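Local coordinates for protein serine protease inhibitor (Thermoanaerobacter tengcongensis, PDB 2PEF) that probably inhibits serine proteases as a member of the serpin family, and is captured here in the latent state, at residues K72-Y77 against D114-D119; P35-L40 against A325-S330; N209-V214 against A226-E231; F351-I356 against G367-L372; F9-A14 against T243-I248. One frame throughout, in Å; residues are numbered along the deposited sequence. Where two conformers were deposited one is given.

Interaction 1 of 5, residues K72-Y77 against D114-D119; sequences KYLYTY and DYYKAD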
# COMPACT_ATOMS: atom_id res chain seq x y z
N LYS A 72 8.55 13.01 11.45
CA LYS A 72 10.00 12.85 11.41
C LYS A 72 10.37 11.45 10.93
O LYS A 72 11.24 11.30 10.07
CB LYS A 72 10.61 13.13 12.78
CG LYS A 72 10.40 14.55 13.26
CD LYS A 72 11.30 14.88 14.44
CE LYS A 72 11.10 16.32 14.90
NZ LYS A 72 9.83 16.49 15.66
N TYR A 73 9.70 10.44 11.47
CA TYR A 73 9.93 9.05 11.08
C TYR A 73 9.69 8.83 9.59
O TYR A 73 10.50 8.22 8.89
CB TYR A 73 9.01 8.12 11.86
CG TYR A 73 9.48 7.67 13.23
CD1 TYR A 73 8.60 7.70 14.32
CD2 TYR A 73 10.77 7.20 13.44
CE1 TYR A 73 9.01 7.27 15.57
CE2 TYR A 73 11.19 6.77 14.70
CZ TYR A 73 10.29 6.81 15.76
OH TYR A 73 10.69 6.39 17.01
N LEU A 74 8.55 9.32 9.10
CA LEU A 74 8.16 9.08 7.71
C LEU A 74 9.05 9.85 6.74
O LEU A 74 9.45 9.32 5.70
CB LEU A 74 6.68 9.41 7.50
CG LEU A 74 5.70 8.41 8.13
CD1 LEU A 74 4.28 8.88 7.93
CD2 LEU A 74 5.89 7.01 7.56
N TYR A 75 9.37 11.09 7.09
CA TYR A 75 10.33 11.87 6.32
C TYR A 75 11.65 11.11 6.20
O TYR A 75 12.22 11.02 5.12
CB TYR A 75 10.54 13.25 6.96
CG TYR A 75 11.75 13.99 6.44
CD1 TYR A 75 11.71 14.64 5.21
CD2 TYR A 75 12.93 14.05 7.19
CE1 TYR A 75 12.82 15.32 4.73
CE2 TYR A 75 14.04 14.73 6.71
CZ TYR A 75 13.98 15.36 5.48
OH TYR A 75 15.09 16.03 5.02
N THR A 76 12.13 10.56 7.31
CA THR A 76 13.40 9.84 7.32
C THR A 76 13.30 8.53 6.56
O THR A 76 14.20 8.16 5.80
CB THR A 76 13.87 9.59 8.77
OG1 THR A 76 13.81 10.82 9.51
CG2 THR A 76 15.30 9.05 8.78
N TYR A 77 12.18 7.83 6.75
CA TYR A 77 11.92 6.57 6.06
C TYR A 77 11.93 6.76 4.55
O TYR A 77 12.61 6.03 3.83
CB TYR A 77 10.60 5.96 6.51
CG TYR A 77 10.41 4.53 6.06
CD1 TYR A 77 11.30 3.53 6.45
CD2 TYR A 77 9.33 4.17 5.25
CE1 TYR A 77 11.13 2.21 6.04
CE2 TYR A 77 9.15 2.85 4.83
CZ TYR A 77 10.05 1.88 5.23
OH TYR A 77 9.88 0.58 4.81
N ASP A 114 7.47 20.31 3.69
CA ASP A 114 8.76 19.99 4.30
C ASP A 114 8.99 18.50 4.55
O ASP A 114 10.03 17.97 4.16
CB ASP A 114 8.98 20.78 5.59
CG ASP A 114 9.35 22.23 5.35
OD1 ASP A 114 9.74 22.58 4.21
OD2 ASP A 114 9.26 23.03 6.30
N TYR A 115 8.04 17.85 5.20
CA TYR A 115 8.18 16.45 5.59
C TYR A 115 7.71 15.46 4.53
O TYR A 115 8.19 14.33 4.48
CB TYR A 115 7.42 16.18 6.90
CG TYR A 115 8.09 16.76 8.12
CD1 TYR A 115 7.82 18.07 8.54
CD2 TYR A 115 9.00 16.01 8.86
CE1 TYR A 115 8.44 18.60 9.67
CE2 TYR A 115 9.62 16.53 9.99
CZ TYR A 115 9.34 17.83 10.38
OH TYR A 115 9.95 18.35 11.50
N TYR A 116 6.79 15.89 3.68
CA TYR A 116 6.17 14.99 2.70
C TYR A 116 6.44 15.38 1.25
O TYR A 116 5.98 14.70 0.33
CB TYR A 116 4.66 14.88 2.97
CG TYR A 116 4.36 14.25 4.31
CD1 TYR A 116 4.26 15.04 5.45
CD2 TYR A 116 4.23 12.87 4.44
CE1 TYR A 116 4.00 14.47 6.70
CE2 TYR A 116 3.98 12.28 5.69
CZ TYR A 116 3.86 13.09 6.81
OH TYR A 116 3.62 12.54 8.05
N LYS A 117 7.18 16.47 1.06
CA LYS A 117 7.53 16.97 -0.27
C LYS A 117 6.31 17.05 -1.19
O LYS A 117 6.40 16.73 -2.38
CB LYS A 117 8.61 16.09 -0.91
CG LYS A 117 9.91 16.01 -0.14
CD LYS A 117 10.95 15.20 -0.90
CE LYS A 117 12.26 15.14 -0.14
N ALA A 118 5.18 17.48 -0.63
CA ALA A 118 3.93 17.45 -1.37
C ALA A 118 3.80 18.59 -2.37
O ALA A 118 4.08 19.75 -2.06
CB ALA A 118 2.75 17.43 -0.43
N ASP A 119 3.39 18.23 -3.58
CA ASP A 119 2.95 19.20 -4.58
C ASP A 119 1.66 19.83 -4.10
O ASP A 119 0.73 19.12 -3.70
CB ASP A 119 2.69 18.49 -5.91
CG ASP A 119 3.95 17.99 -6.59
OD1 ASP A 119 5.01 18.64 -6.46
OD2 ASP A 119 3.87 16.96 -7.28
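Lys72, whose side chain runs beside Tyr115 of the other helix, has a carbonyl oxygen held by two donors from one residue: Thr76 N at 3.0 Å from Lys72 O completes the helical turn, while Thr76 OG1 reaches Lys72 O at 2.7 Å from the opposite face of the carbonyl plane. Thr76 OG1 is also bonded to Lys3 N, so the hydroxyl ties the N-terminal segment to helix 67-80. Across the contact the meeting is by van der Waals packing, in which ring and aliphatic carbons also touch carbonyl and hydroxyl oxygens. Tyr75 sets its CG anti to the backbone N (chi1 166°), and its CB meets Tyr115 CD2 at 3.7 Å, touching the Tyr115 ring at its edge. In return the carbonyl Tyr115 O lies in the plane of the Tyr75 ring, 3.6 Å from Tyr75 CD1. The two side chains cross at about a right angle, their ring planes 78° apart. Lys72 lays its aliphatic chain alongside Tyr115, with CG 3.9 Å from Tyr115 CE2. On the inner side, Leu74 CD1 sits at the edge of the Tyr116 ring, 3.7 Å from Tyr116 OH, and that hydroxyl is bonded to Asn71. Met39 and Ala43 of helix 35-46 also pack on Leu74. Lys117 takes positive phi just after helix 106-116, where the chain turns toward strand 119-123. The contact therefore illustrates how tyrosines can join two serpin helices largely through ring and aliphatic packing, while their hydroxyls, Tyr116 to Asn71 and Tyr75 to Lys79, find polar partners within reach of the same interface.

Interaction 2 of 5, residues P35-L40 against A325-S330; sequences PLSAML and AGAVTS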
# COMPACT_ATOMS: atom_id res chain seq x y z
N PRO A 35 0.61 -0.58 2.44
CA PRO A 35 0.50 0.08 3.74
C PRO A 35 1.26 1.41 3.75
O PRO A 35 0.78 2.36 4.36
CB PRO A 35 1.13 -0.93 4.69
CG PRO A 35 1.00 -2.24 4.00
CD PRO A 35 1.19 -1.93 2.56
N LEU A 36 2.40 1.46 3.08
CA LEU A 36 3.19 2.68 2.98
C LEU A 36 2.38 3.83 2.38
O LEU A 36 2.33 4.91 2.94
CB LEU A 36 4.47 2.46 2.15
CG LEU A 36 5.39 3.67 1.95
CD1 LEU A 36 5.89 4.25 3.28
CD2 LEU A 36 6.55 3.30 1.04
N SER A 37 1.74 3.56 1.24
CA SER A 37 0.91 4.56 0.58
C SER A 37 -0.23 5.06 1.47
O SER A 37 -0.49 6.26 1.55
CB SER A 37 0.36 4.00 -0.73
OG SER A 37 -0.52 4.93 -1.35
N ALA A 38 -0.91 4.13 2.13
CA ALA A 38 -2.02 4.46 3.03
C ALA A 38 -1.54 5.31 4.20
O ALA A 38 -2.14 6.35 4.50
CB ALA A 38 -2.71 3.21 3.52
N MET A 39 -0.46 4.86 4.83
CA MET A 39 0.18 5.59 5.93
C MET A 39 0.49 7.04 5.56
O MET A 39 0.20 7.97 6.31
CB MET A 39 1.48 4.87 6.34
CG MET A 39 2.34 5.63 7.35
SD MET A 39 1.55 5.80 8.96
CE MET A 39 1.73 4.14 9.61
N LEU A 40 1.09 7.23 4.38
CA LEU A 40 1.51 8.56 3.97
C LEU A 40 0.36 9.53 3.72
O LEU A 40 0.42 10.69 4.14
CB LEU A 40 2.45 8.49 2.77
CG LEU A 40 3.81 7.86 3.09
CD1 LEU A 40 4.56 7.52 1.82
CD2 LEU A 40 4.65 8.75 3.99
N ALA A 325 4.92 -2.63 -9.24
CA ALA A 325 3.76 -2.47 -8.38
C ALA A 325 3.49 -0.99 -8.17
O ALA A 325 4.42 -0.19 -8.10
CB ALA A 325 3.97 -3.18 -7.06
N GLY A 326 2.21 -0.64 -8.08
CA GLY A 326 1.81 0.75 -7.93
C GLY A 326 0.65 0.88 -6.96
O GLY A 326 -0.17 -0.03 -6.82
N ALA A 327 0.60 2.03 -6.29
CA ALA A 327 -0.48 2.31 -5.36
C ALA A 327 -0.82 3.79 -5.33
O ALA A 327 0.04 4.65 -5.50
CB ALA A 327 -0.14 1.83 -3.96
N VAL A 328 -2.10 4.06 -5.14
CA VAL A 328 -2.56 5.41 -4.86
C VAL A 328 -3.49 5.33 -3.66
O VAL A 328 -4.29 4.39 -3.55
CB VAL A 328 -3.32 6.03 -6.06
CG1 VAL A 328 -3.92 7.38 -5.68
CG2 VAL A 328 -2.39 6.19 -7.26
N THR A 329 -3.34 6.28 -2.75
CA THR A 329 -4.30 6.48 -1.67
C THR A 329 -4.81 7.92 -1.74
O THR A 329 -4.02 8.86 -1.75
CB THR A 329 -3.69 6.20 -0.29
OG1 THR A 329 -2.98 4.95 -0.31
CG2 THR A 329 -4.78 6.14 0.78
N SER A 330 -6.13 8.07 -1.80
CA SER A 330 -6.73 9.39 -1.82
C SER A 330 -7.62 9.61 -0.60
O SER A 330 -8.22 8.67 -0.06
CB SER A 330 -7.51 9.62 -3.12
OG SER A 330 -8.54 8.67 -3.26
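Ser37 directs its CB toward the strand, where it rests 3.9 Å from Ala327 CB and 3.5 Å from Thr329 OG1. From there OG stands anti to the backbone N (chi1 176°), a setting that carries it onto the threonine: Thr329 OG1 donates to Ser37 OG at 2.7 Å, in the conformer described here, one of two deposited for Thr329. The same Ser37 OG is hydrogen-bonded to Asn162 OD1 on the adjoining strand, so one buried oxygen bridges two strands. In the latent serpin, strand 322-331 is the part of the reactive-centre loop that has entered the central sheet, between strands 158-169 and 310-318, and the start of helix 35-46 lies beneath it in the region known as the shutter. The axes of segments 35-40 and 325-330 run in the same general direction, inclined by 24° and 7.5 Å apart at closest approach. An alanine at Ser37 would probably leave the hydroxyl of Thr329 without its acceptor and Asn162 OD1 without this partner, although the methyl contact with Ala327 would remain. The other branch of the threonine, Thr329 CG2, packs 3.9 Å from Ala38 CA, and His312 touches both Ser37 and Thr329.

Interaction 3 of 5, residues N209-V214 against A226-E231; sequences NAVGFV and AILPDE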
# COMPACT_ATOMS: atom_id res chain seq x y z
N ASN A 209 1.27 -24.17 9.89
CA ASN A 209 0.34 -24.15 8.75
C ASN A 209 0.79 -23.36 7.52
O ASN A 209 -0.03 -23.00 6.68
CB ASN A 209 -1.05 -23.70 9.20
CG ASN A 209 -1.69 -24.67 10.17
OD1 ASN A 209 -2.12 -25.76 9.78
ND2 ASN A 209 -1.75 -24.29 11.43
N ALA A 210 2.09 -23.11 7.38
CA ALA A 210 2.58 -22.38 6.22
C ALA A 210 4.03 -22.67 5.90
O ALA A 210 4.85 -22.88 6.79
CB ALA A 210 2.38 -20.88 6.40
N VAL A 211 4.32 -22.71 4.60
CA VAL A 211 5.69 -22.72 4.08
C VAL A 211 5.82 -21.62 3.04
O VAL A 211 4.82 -21.03 2.61
CB VAL A 211 6.11 -24.11 3.49
CG1 VAL A 211 6.05 -25.20 4.56
CG2 VAL A 211 5.27 -24.50 2.26
N GLY A 212 7.04 -21.33 2.62
CA GLY A 212 7.25 -20.29 1.61
C GLY A 212 8.71 -19.98 1.43
O GLY A 212 9.58 -20.71 1.90
N PHE A 213 8.97 -18.86 0.76
CA PHE A 213 10.33 -18.44 0.45
C PHE A 213 10.45 -16.92 0.33
O PHE A 213 9.44 -16.20 0.25
CB PHE A 213 10.82 -19.10 -0.84
CG PHE A 213 10.02 -18.72 -2.07
CD1 PHE A 213 10.32 -17.56 -2.78
CD2 PHE A 213 8.97 -19.53 -2.51
CE1 PHE A 213 9.59 -17.21 -3.91
CE2 PHE A 213 8.23 -19.18 -3.64
CZ PHE A 213 8.54 -18.02 -4.34
N VAL A 214 11.69 -16.45 0.33
CA VAL A 214 12.00 -15.04 0.11
C VAL A 214 12.95 -14.97 -1.08
O VAL A 214 13.98 -15.66 -1.11
CB VAL A 214 12.63 -14.39 1.36
CG1 VAL A 214 12.80 -12.88 1.18
CG2 VAL A 214 11.80 -14.68 2.61
N ALA A 226 6.83 -14.95 -0.35
CA ALA A 226 5.70 -15.79 -0.75
C ALA A 226 5.37 -16.75 0.38
O ALA A 226 6.27 -17.42 0.90
CB ALA A 226 6.02 -16.57 -2.02
N ILE A 227 4.10 -16.81 0.78
CA ILE A 227 3.67 -17.64 1.90
C ILE A 227 2.51 -18.52 1.48
O ILE A 227 1.50 -18.02 0.99
CB ILE A 227 3.25 -16.77 3.12
CG1 ILE A 227 4.41 -15.89 3.58
CG2 ILE A 227 2.74 -17.66 4.27
CD1 ILE A 227 3.99 -14.79 4.52
N LEU A 228 2.66 -19.83 1.65
CA LEU A 228 1.65 -20.78 1.22
C LEU A 228 1.01 -21.51 2.40
O LEU A 228 1.62 -22.41 2.97
CB LEU A 228 2.28 -21.80 0.26
CG LEU A 228 1.35 -22.85 -0.37
CD1 LEU A 228 0.55 -22.24 -1.52
CD2 LEU A 228 2.18 -24.02 -0.87
N PRO A 229 -0.20 -21.09 2.79
CA PRO A 229 -0.94 -21.82 3.83
C PRO A 229 -1.21 -23.26 3.40
O PRO A 229 -1.51 -23.52 2.23
CB PRO A 229 -2.24 -21.02 3.96
CG PRO A 229 -1.87 -19.65 3.48
CD PRO A 229 -0.96 -19.91 2.33
N ASP A 230 -1.10 -24.20 4.34
CA ASP A 230 -1.27 -25.62 4.02
C ASP A 230 -2.74 -26.05 4.06
O ASP A 230 -3.62 -25.23 4.34
CB ASP A 230 -0.36 -26.51 4.90
CG ASP A 230 -0.79 -26.56 6.36
OD1 ASP A 230 -1.96 -26.29 6.71
OD2 ASP A 230 0.08 -26.92 7.19
N GLU A 231 -2.99 -27.32 3.78
CA GLU A 231 -4.36 -27.83 3.64
C GLU A 231 -5.18 -27.73 4.92
O GLU A 231 -6.42 -27.79 4.87
CB GLU A 231 -4.34 -29.27 3.13
CG GLU A 231 -3.79 -30.30 4.11
CD GLU A 231 -4.08 -31.71 3.67
OE1 GLU A 231 -5.21 -32.20 3.89
OE2 GLU A 231 -3.17 -32.34 3.09
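Ala210 to Phe213 runs antiparallel to Ala226 to Pro229, the strand axes 4.5 Å apart at closest approach and 164° between their directions. Val211 with Leu228 and Phe213 with Ala226 are the hydrogen-bonded pairs; Leu228 N to Val211 O, at 2.7 Å, is the shortest of these bonds, and Asp230 N adds one to Asn209 O. Phe213 swings CG between its backbone N and carbonyl carbon (chi1 63°), which sets CG over the backbone, and the ring beyond it reaches the neighbouring strand. There Ala226 CB sits over one face of the ring, offset toward the rim and 3.7 Å from Phe213 CZ, a CH-pi contact. The two strands form a beta hairpin, the second and third strands of sheet B in serpin nomenclature. Gly212 pairs with Ile227 on the opposite face of the hairpin, and its CA makes a CA-H...O contact of 3.1 Å with Ala226 O. Also on this face, Ala210 CB meets Ile227 CG2 at 3.9 Å, and Tyr238 packs against Ala210, Ile227 and Pro229. Just beyond the paired residues, Asp230 OD2 lies 3.2 Å from Asn209 CA, while Asp230 OD1 accepts from Asn232 N.

Interaction 4 of 5, residues F351-I356 against G367-L372; sequences FIFAII and GTVLSL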
# COMPACT_ATOMS: atom_id res chain seq x y z
N PHE A 351 -1.88 -18.11 -2.30
CA PHE A 351 -0.77 -17.66 -1.48
C PHE A 351 -0.82 -16.18 -1.14
O PHE A 351 -1.48 -15.40 -1.81
CB PHE A 351 0.58 -18.03 -2.12
CG PHE A 351 0.83 -17.37 -3.46
CD1 PHE A 351 1.50 -16.15 -3.54
CD2 PHE A 351 0.42 -17.99 -4.64
CE1 PHE A 351 1.75 -15.55 -4.77
CE2 PHE A 351 0.67 -17.40 -5.87
CZ PHE A 351 1.34 -16.18 -5.94
N ILE A 352 -0.11 -15.83 -0.07
CA ILE A 352 0.03 -14.46 0.39
C ILE A 352 1.42 -14.02 -0.06
O ILE A 352 2.35 -14.82 -0.08
CB ILE A 352 -0.11 -14.37 1.94
CG1 ILE A 352 -1.56 -14.62 2.37
CG2 ILE A 352 0.36 -13.01 2.49
CD1 ILE A 352 -1.96 -16.07 2.48
N PHE A 353 1.56 -12.76 -0.45
CA PHE A 353 2.88 -12.25 -0.80
C PHE A 353 3.08 -10.84 -0.27
O PHE A 353 2.11 -10.15 0.07
CB PHE A 353 3.11 -12.29 -2.31
CG PHE A 353 2.26 -11.32 -3.07
CD1 PHE A 353 2.69 -10.02 -3.30
CD2 PHE A 353 1.02 -11.71 -3.55
CE1 PHE A 353 1.90 -9.12 -3.99
CE2 PHE A 353 0.21 -10.81 -4.23
CZ PHE A 353 0.65 -9.51 -4.46
N ALA A 354 4.34 -10.44 -0.20
CA ALA A 354 4.69 -9.08 0.16
C ALA A 354 5.95 -8.68 -0.58
O ALA A 354 6.80 -9.51 -0.89
CB ALA A 354 4.90 -8.97 1.65
N ILE A 355 6.03 -7.39 -0.90
CA ILE A 355 7.26 -6.77 -1.35
C ILE A 355 7.80 -6.05 -0.12
O ILE A 355 7.15 -5.13 0.39
CB ILE A 355 7.01 -5.79 -2.51
CG1 ILE A 355 6.45 -6.54 -3.72
CG2 ILE A 355 8.30 -5.02 -2.85
CD1 ILE A 355 5.90 -5.65 -4.81
N ILE A 356 8.97 -6.47 0.36
CA ILE A 356 9.52 -5.94 1.62
C ILE A 356 10.77 -5.09 1.44
O ILE A 356 11.60 -5.34 0.56
CB ILE A 356 9.78 -7.06 2.69
CG1 ILE A 356 10.80 -8.09 2.20
CG2 ILE A 356 8.46 -7.72 3.12
CD1 ILE A 356 11.47 -8.91 3.31
N GLY A 367 -0.32 -8.67 -0.36
CA GLY A 367 -1.51 -9.13 -1.07
C GLY A 367 -1.75 -10.62 -1.09
O GLY A 367 -1.04 -11.39 -0.46
N THR A 368 -2.79 -11.00 -1.83
CA THR A 368 -3.18 -12.40 -1.96
C THR A 368 -3.35 -12.74 -3.42
O THR A 368 -3.83 -11.92 -4.20
CB THR A 368 -4.51 -12.70 -1.23
OG1 THR A 368 -5.52 -11.80 -1.69
CG2 THR A 368 -4.36 -12.55 0.28
N VAL A 369 -2.96 -13.95 -3.79
CA VAL A 369 -3.26 -14.46 -5.12
C VAL A 369 -4.17 -15.67 -4.95
O VAL A 369 -3.71 -16.75 -4.58
CB VAL A 369 -1.99 -14.82 -5.93
CG1 VAL A 369 -2.38 -15.47 -7.26
CG2 VAL A 369 -1.14 -13.58 -6.16
N LEU A 370 -5.45 -15.45 -5.21
CA LEU A 370 -6.46 -16.51 -5.12
C LEU A 370 -6.72 -17.08 -6.51
O LEU A 370 -7.09 -18.25 -6.65
CB LEU A 370 -7.76 -15.98 -4.51
CG LEU A 370 -7.73 -15.24 -3.17
CD1 LEU A 370 -9.15 -14.88 -2.73
CD2 LEU A 370 -7.05 -16.08 -2.10
N SER A 371 -6.53 -16.24 -7.52
CA SER A 371 -6.84 -16.61 -8.90
C SER A 371 -5.84 -16.02 -9.89
O SER A 371 -5.11 -15.09 -9.57
CB SER A 371 -8.26 -16.17 -9.27
OG SER A 371 -9.23 -16.95 -8.59
N LEU A 372 -5.83 -16.59 -11.09
CA LEU A 372 -4.98 -16.13 -12.18
C LEU A 372 -5.83 -15.94 -13.44
O LEU A 372 -6.99 -16.35 -13.48
CB LEU A 372 -3.86 -17.14 -12.45
CG LEU A 372 -2.83 -17.43 -11.35
CD1 LEU A 372 -1.89 -18.54 -11.78
CD2 LEU A 372 -2.04 -16.20 -10.97
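Two phenylalanine rings on one strand lie over small groups of the next. The Phe351 ring presents one face to Val369 CB, which sits toward the rim, 3.6 Å from Phe351 CZ; Val369 CG2 reaches the same CZ. The Phe353 ring covers Gly367 CA, 4.0 Å from Phe353 CZ, and its CE2 meets Val369 CG2 at 3.6 Å obliquely, so one valine methyl is shared by both rings. In both, CG lies between the backbone N and the carbonyl carbon (chi1 62° and 69°), and the ring beyond leans over the partner residue in its hydrogen-bonded pair. Over Gly367 this is the arrangement called aromatic rescue of glycine, and a CB on Gly367 would collide with the ring. An alanine in place of Phe351 would probably leave a gap over Val369 CB and CG2, where the ring now lies. In the backbone, Val369 N binds Phe351 O at 2.9 Å nearly straight, 173° at the hydrogen, and Gly367 N binds Phe353 O at 2.9 Å. On the other face, Ile352 CG1 lies 4.1 Å from Thr368 CG2, while Thr368 OG1 is bonded to Ser31 N. The hairpin of strands 345-357 and 362-372 belongs to serpin sheet B: Phe266 and Tyr268 of strand 255-273 pack on the ring-bearing face, and helix 235-241 covers Ile352 and Thr368 with Ile239.

Interaction 5 of 5, residues F9-A14 against T243-I248; sequences FIYNTA and TGQKFI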
# COMPACT_ATOMS: atom_id res chain seq x y z
N PHE A 9 9.33 2.38 15.67
CA PHE A 9 8.72 2.65 14.37
C PHE A 9 8.45 1.36 13.59
O PHE A 9 7.37 1.20 13.02
CB PHE A 9 9.56 3.61 13.53
CG PHE A 9 9.03 3.82 12.13
CD1 PHE A 9 8.01 4.74 11.89
CD2 PHE A 9 9.53 3.08 11.06
CE1 PHE A 9 7.51 4.92 10.60
CE2 PHE A 9 9.03 3.26 9.77
CZ PHE A 9 8.02 4.18 9.54
N ILE A 10 9.44 0.47 13.53
CA ILE A 10 9.28 -0.78 12.78
C ILE A 10 8.08 -1.59 13.29
O ILE A 10 7.18 -1.92 12.51
CB ILE A 10 10.58 -1.62 12.77
CG1 ILE A 10 11.69 -0.87 12.02
CG2 ILE A 10 10.33 -2.99 12.12
CD1 ILE A 10 13.07 -1.49 12.13
N TYR A 11 8.05 -1.89 14.58
CA TYR A 11 6.99 -2.76 15.10
C TYR A 11 5.62 -2.09 15.16
O TYR A 11 4.60 -2.74 14.93
CB TYR A 11 7.39 -3.43 16.42
CG TYR A 11 8.31 -4.62 16.21
CD1 TYR A 11 9.69 -4.49 16.37
CD2 TYR A 11 7.81 -5.87 15.84
CE1 TYR A 11 10.54 -5.58 16.17
CE2 TYR A 11 8.65 -6.96 15.63
CZ TYR A 11 10.02 -6.80 15.80
OH TYR A 11 10.86 -7.88 15.61
N ASN A 12 5.58 -0.78 15.44
CA ASN A 12 4.32 -0.04 15.37
C ASN A 12 3.77 0.03 13.94
O ASN A 12 2.58 -0.18 13.71
CB ASN A 12 4.46 1.37 15.97
CG ASN A 12 4.48 1.35 17.49
OD1 ASN A 12 4.72 0.31 18.12
ND2 ASN A 12 4.22 2.50 18.10
N THR A 13 4.65 0.28 12.97
CA THR A 13 4.25 0.37 11.56
C THR A 13 3.85 -1.01 11.04
O THR A 13 2.90 -1.13 10.26
CB THR A 13 5.34 1.05 10.71
OG1 THR A 13 5.60 2.35 11.24
CG2 THR A 13 4.90 1.19 9.24
N ALA A 14 4.56 -2.04 11.50
CA ALA A 14 4.24 -3.43 11.16
C ALA A 14 2.82 -3.78 11.62
O ALA A 14 2.06 -4.38 10.86
CB ALA A 14 5.26 -4.39 11.77
N THR A 243 -0.05 -10.96 12.76
CA THR A 243 0.13 -9.71 13.49
C THR A 243 1.38 -9.07 12.92
O THR A 243 2.15 -9.73 12.23
CB THR A 243 0.34 -9.94 15.00
OG1 THR A 243 1.60 -10.59 15.22
CG2 THR A 243 -0.79 -10.77 15.62
N GLY A 244 1.60 -7.78 13.20
CA GLY A 244 2.85 -7.13 12.81
C GLY A 244 4.06 -7.92 13.31
O GLY A 244 4.98 -8.18 12.54
N GLN A 245 4.01 -8.31 14.58
CA GLN A 245 5.08 -9.10 15.22
C GLN A 245 5.34 -10.41 14.47
O GLN A 245 6.48 -10.75 14.16
CB GLN A 245 4.71 -9.40 16.68
CG GLN A 245 5.70 -10.27 17.44
CD GLN A 245 7.00 -9.55 17.77
OE1 GLN A 245 8.07 -9.94 17.32
NE2 GLN A 245 6.90 -8.47 18.55
N LYS A 246 4.26 -11.13 14.17
CA LYS A 246 4.35 -12.41 13.49
C LYS A 246 4.89 -12.28 12.07
O LYS A 246 5.64 -13.14 11.60
CB LYS A 246 3.00 -13.12 13.48
CG LYS A 246 2.65 -13.74 14.82
CD LYS A 246 1.48 -14.71 14.69
CE LYS A 246 1.21 -15.41 16.01
NZ LYS A 246 2.31 -16.34 16.40
N PHE A 247 4.52 -11.19 11.39
CA PHE A 247 5.03 -10.95 10.04
C PHE A 247 6.54 -10.67 10.03
O PHE A 247 7.27 -11.26 9.25
CB PHE A 247 4.27 -9.81 9.36
CG PHE A 247 4.69 -9.57 7.94
CD1 PHE A 247 4.26 -10.41 6.92
CD2 PHE A 247 5.54 -8.51 7.62
CE1 PHE A 247 4.66 -10.21 5.60
CE2 PHE A 247 5.95 -8.30 6.31
CZ PHE A 247 5.50 -9.15 5.30
N ILE A 248 6.99 -9.77 10.90
CA ILE A 248 8.42 -9.46 10.97
C ILE A 248 9.19 -10.73 11.36
O ILE A 248 10.23 -11.04 10.77
CB ILE A 248 8.74 -8.29 11.96
CG1 ILE A 248 8.01 -7.00 11.56
CG2 ILE A 248 10.25 -8.05 12.05
CD1 ILE A 248 8.37 -6.43 10.18
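Tyr11 and Ile248 meet through matching first torsions: Tyr11 sets CG anti to its carbonyl carbon (chi1 -79°), and Ile248 places CG1 the same way (chi1 -58°), with CG2 anti to the backbone N. The Tyr11 and Ile248 side chains cross obliquely. Tyr11 CE2 lies 3.9 Å from Ile248 CB, and Tyr11 OH lies 3.6 Å from Ile248 CG2. The other branch packs on the Ala14 methyl, Ile248 CG1 resting 3.8 Å from Ala14 CB, and Ile10 CG2 stands farther off, 4.4 Å from Ile248 CD1. Gln245, one turn earlier, lays its amide end near the tyrosine, its CD 3.7 Å from Tyr11 CE2. The closest backbone approach is at Gly244, whose CA sits 3.5 Å from Ala14 O; a side chain on that glycine would collide with the Ala14 backbone. Helix 244-252 begins here, N-capped by Thr243, whose OG1 accepts from Lys246 N at 2.9 Å. The axes of the two short helical segments are 8.8 Å apart at closest approach and inclined at 114°, so the start of helix 244-252 meets the flank of helix 7-22, the N-terminal helix of the serpin fold. The polar end of Tyr11 is satisfied beyond the contact by Lys252 NZ, farther along helix 244-252. The chemistry is thus mainly apolar, small residues allowing the close backbone approach and a branched isoleucine filling the angle, while the tyrosine couples carbon packing at its ring to a polar bond at its hydroxyl.

Overall arrangement
The five contacts form a chain of packing through the serpin. Interaction 1 lies toward one end, its centre about 35 Å from that of interaction 3, and it reaches interaction 2 through Leu74 CD1 and Leu40 CD2, 4.0 Å apart, and interaction 5 through Tyr73 CB and Phe9 CD1, 3.5 Å apart. Interaction 2, which includes part of the inserted reactive-centre loop, touches interaction 4 where Ala325 CB meets Ile355 CD1 at 3.9 Å. Interaction 5 reaches interaction 4 through Phe247 CZ and Ala354 CB, 3.7 Å apart. Interactions 3 and 4 are neighbours in sheet B, joined by a probable hydrogen bond of 2.8 Å from Ile227 N to Ile352 O.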